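Local coordinates for transcriptional regulator, SorC family (Enterococcus faecalis, PDB 2O0M), which is probably a transcriptional regulator that binds DNA and responds to a carbohydrate-type effector, at residues Thr145-Gly150 with Leu172-Arg177. Residues are numbered along the deposited sequence; the frame is centred on the assembly and turned at random.
Sequences TIAVMG and LFVPAR
Thr145 lays its CG2 against the CG2 of Val174, 3.8 Å away, on the sheet face it shares with Leu172. Next, Ile146 uses both backbone polar atoms: its N donates almost straight to Leu172 O (2.8 Å, 173° at the hydrogen), and its O accepts from Val174 N. Its side chain rises on the other face beside Phe173, whose ring is set there with CG anti to its carbonyl carbon (chi1 -61°). There Ile146 CD1 sits over one face of the ring, 4.2 Å from the centroid and displaced toward the rim, a CH-pi contact, while CB and CG2 pack on CD1 and CE1 of the same ring. Ala147 turns back to the first face, where its CB meets Val174 CG2 and Ala176 CB. Val148 resumes the ladder: its N donates to Val174 O at 2.8 Å, and its O receives Ala176 N from well above the carbonyl plane. Val174 and Ala176, at alternate positions, thus both bond to strand 145-148, the last bond falling just after strand 172-175 ends. Beyond the strand, the chain of Met149, a selenomethionine, turns at chi2 (-66°), which carries SE to 3.8 Å from Arg177 CB and near Ala176 CB. Arg177 itself leads off, its NE bonded to Leu292 O. These neighbouring parallel strands are the two strands of a beta-alpha-beta unit joined through helix 152-159, in a Rossmann-like sheet. Strand 238-245 pairs with the other edge of 142-148; helix 224-234 packs on Leu172 and Val174, and helix 188-199 on Val148, Phe173 and Pro175.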
ATOM      1  N   THR A 145      -2.739   0.001  15.043  1.00 11.94           N
ATOM      2  CA  THR A 145      -1.481  -0.063  14.309  1.00 11.77           C
ATOM      3  C   THR A 145      -1.806  -0.164  12.814  1.00 11.68           C
ATOM      4  O   THR A 145      -2.491  -1.091  12.376  1.00 10.73           O
ATOM      5  CB  THR A 145      -0.616  -1.226  14.785  1.00 12.51           C
ATOM      6  OG1 THR A 145      -0.308  -1.045  16.176  1.00 14.28           O
ATOM      7  CG2 THR A 145       0.677  -1.330  13.971  1.00 12.50           C
ATOM      8  N   ILE A 146      -1.336   0.834  12.068  1.00 11.09           N
ATOM      9  CA  ILE A 146      -1.567   0.953  10.637  1.00 10.97           C
ATOM     10  C   ILE A 146      -0.261   0.693   9.898  1.00 10.62           C
ATOM     11  O   ILE A 146       0.694   1.464  10.017  1.00 11.08           O
ATOM     12  CB  ILE A 146      -2.087   2.345  10.254  1.00 11.18           C
ATOM     13  CG1 ILE A 146      -3.368   2.678  11.018  1.00 12.65           C
ATOM     14  CG2 ILE A 146      -2.338   2.434   8.752  1.00 11.32           C
ATOM     15  CD1 ILE A 146      -3.150   3.481  12.274  1.00 14.84           C
ATOM     16  N   ALA A 147      -0.232  -0.400   9.145  1.00  9.99           N
ATOM     17  CA  ALA A 147       0.935  -0.796   8.375  1.00  9.67           C
ATOM     18  C   ALA A 147       0.796  -0.252   6.964  1.00  9.46           C
ATOM     19  O   ALA A 147      -0.227  -0.447   6.307  1.00  9.68           O
ATOM     20  CB  ALA A 147       1.072  -2.277   8.354  1.00 10.60           C
ATOM     21  N   VAL A 148       1.827   0.432   6.490  1.00  8.92           N
ATOM     22  CA  VAL A 148       1.731   1.124   5.217  1.00  9.19           C
ATOM     23  C   VAL A 148       2.854   0.747   4.255  1.00  9.30           C
ATOM     24  O   VAL A 148       3.972   0.430   4.666  1.00  9.78           O
ATOM     25  CB  VAL A 148       1.724   2.644   5.397  1.00  9.50           C
ATOM     26  CG1 VAL A 148       0.544   3.082   6.262  1.00 10.48           C
ATOM     27  CG2 VAL A 148       3.021   3.129   5.998  1.00  9.40           C
HETATM   28  N   MSE A 149       2.521   0.756   2.968  1.00  9.04           N
HETATM   29  CA  MSE A 149       3.511   0.726   1.915  1.00  9.25           C
HETATM   30  C   MSE A 149       3.865   2.132   1.439  1.00  9.50           C
HETATM   31  O   MSE A 149       3.164   3.100   1.723  1.00  9.48           O
HETATM   32  CB  MSE A 149       3.049  -0.144   0.746  1.00  9.37           C
HETATM   33  CG  MSE A 149       2.945  -1.606   1.095  1.00 10.55           C
HETATM   34 SE   MSE A 149       4.640  -2.490   1.526  1.00 17.78          SE
HETATM   35  CE  MSE A 149       5.464  -2.356  -0.154  1.00 12.79           C
ATOM     36  N   GLY A 150       4.967   2.223   0.707  1.00  9.89           N
ATOM     37  CA  GLY A 150       5.444   3.492   0.170  1.00  9.33           C
ATOM     38  C   GLY A 150       5.054   3.686  -1.282  1.00  9.46           C
ATOM     39  O   GLY A 150       4.026   3.180  -1.733  1.00  9.79           O
ATOM     40  N   LEU A 172      -0.713   4.296  15.595  1.00 13.61           N
ATOM     41  CA  LEU A 172       0.703   4.078  15.336  1.00 13.20           C
ATOM     42  C   LEU A 172       0.885   3.613  13.881  1.00 12.59           C
ATOM     43  O   LEU A 172       0.239   2.651  13.449  1.00 12.81           O
ATOM     44  CB  LEU A 172       1.247   3.012  16.277  1.00 13.69           C
ATOM     45  CG  LEU A 172       2.715   2.642  16.143  1.00 14.14           C
ATOM     46  CD1 LEU A 172       3.590   3.779  16.615  1.00 16.01           C
ATOM     47  CD2 LEU A 172       3.013   1.367  16.897  1.00 15.70           C
ATOM     48  N   PHE A 173       1.778   4.277  13.156  1.00 11.75           N
ATOM     49  CA  PHE A 173       2.072   3.930  11.768  1.00 11.85           C
ATOM     50  C   PHE A 173       3.421   3.227  11.674  1.00 11.37           C
ATOM     51  O   PHE A 173       4.417   3.679  12.254  1.00 11.52           O
ATOM     52  CB  PHE A 173       2.042   5.167  10.853  1.00 12.04           C
ATOM     53  CG  PHE A 173       0.712   5.857  10.816  1.00 11.50           C
ATOM     54  CD1 PHE A 173      -0.209   5.585   9.812  1.00 11.86           C
ATOM     55  CD2 PHE A 173       0.352   6.741  11.834  1.00 11.11           C
ATOM     56  CE1 PHE A 173      -1.449   6.235   9.785  1.00 14.08           C
ATOM     57  CE2 PHE A 173      -0.897   7.389  11.823  1.00 12.56           C
ATOM     58  CZ  PHE A 173      -1.800   7.114  10.799  1.00 13.22           C
ATOM     59  N   VAL A 174       3.435   2.112  10.955  1.00 10.32           N
ATOM     60  CA  VAL A 174       4.633   1.345  10.735  1.00 10.62           C
ATOM     61  C   VAL A 174       4.679   0.923   9.271  1.00 10.26           C
ATOM     62  O   VAL A 174       3.637   0.798   8.619  1.00  9.67           O
ATOM     63  CB  VAL A 174       4.650   0.081  11.621  1.00 10.91           C
ATOM     64  CG1 VAL A 174       4.717   0.469  13.084  1.00 11.91           C
ATOM     65  CG2 VAL A 174       3.426  -0.807  11.363  1.00 11.29           C
ATOM     66  N   PRO A 175       5.882   0.700   8.745  1.00 10.12           N
ATOM     67  CA  PRO A 175       5.959   0.142   7.389  1.00 10.43           C
ATOM     68  C   PRO A 175       5.445  -1.297   7.351  1.00 10.43           C
ATOM     69  O   PRO A 175       5.674  -2.037   8.301  1.00 10.03           O
ATOM     70  CB  PRO A 175       7.454   0.153   7.106  1.00 10.66           C
ATOM     71  CG  PRO A 175       8.075   0.034   8.468  1.00 10.08           C
ATOM     72  CD  PRO A 175       7.219   0.891   9.334  1.00 10.63           C
ATOM     73  N   ALA A 176       4.786  -1.697   6.259  1.00 10.54           N
ATOM     74  CA  ALA A 176       4.269  -3.065   6.133  1.00 10.96           C
ATOM     75  C   ALA A 176       5.380  -4.043   5.759  1.00 11.36           C
ATOM     76  O   ALA A 176       5.300  -5.252   6.046  1.00 12.13           O
ATOM     77  CB  ALA A 176       3.181  -3.133   5.096  1.00 11.11           C
ATOM     78  N   ARG A 177       6.392  -3.506   5.083  1.00 11.95           N
ATOM     79  CA  ARG A 177       7.530  -4.289   4.622  1.00 11.73           C
ATOM     80  C   ARG A 177       8.839  -3.530   4.726  1.00 12.24           C
ATOM     81  O   ARG A 177       8.883  -2.334   4.508  1.00 11.88           O
ATOM     82  CB  ARG A 177       7.357  -4.679   3.144  1.00 11.80           C
ATOM     83  CG  ARG A 177       6.379  -5.779   2.887  1.00 13.26           C
ATOM     84  CD  ARG A 177       6.885  -7.085   3.488  1.00 14.85           C
ATOM     85  NE  ARG A 177       6.185  -8.255   2.967  1.00 15.66           N
ATOM     86  CZ  ARG A 177       6.544  -8.977   1.910  1.00 14.27           C
ATOM     87  NH1 ARG A 177       7.622  -8.680   1.186  1.00 13.87           N
ATOM     88  NH2 ARG A 177       5.801 -10.014   1.572  1.00 15.05           N
TER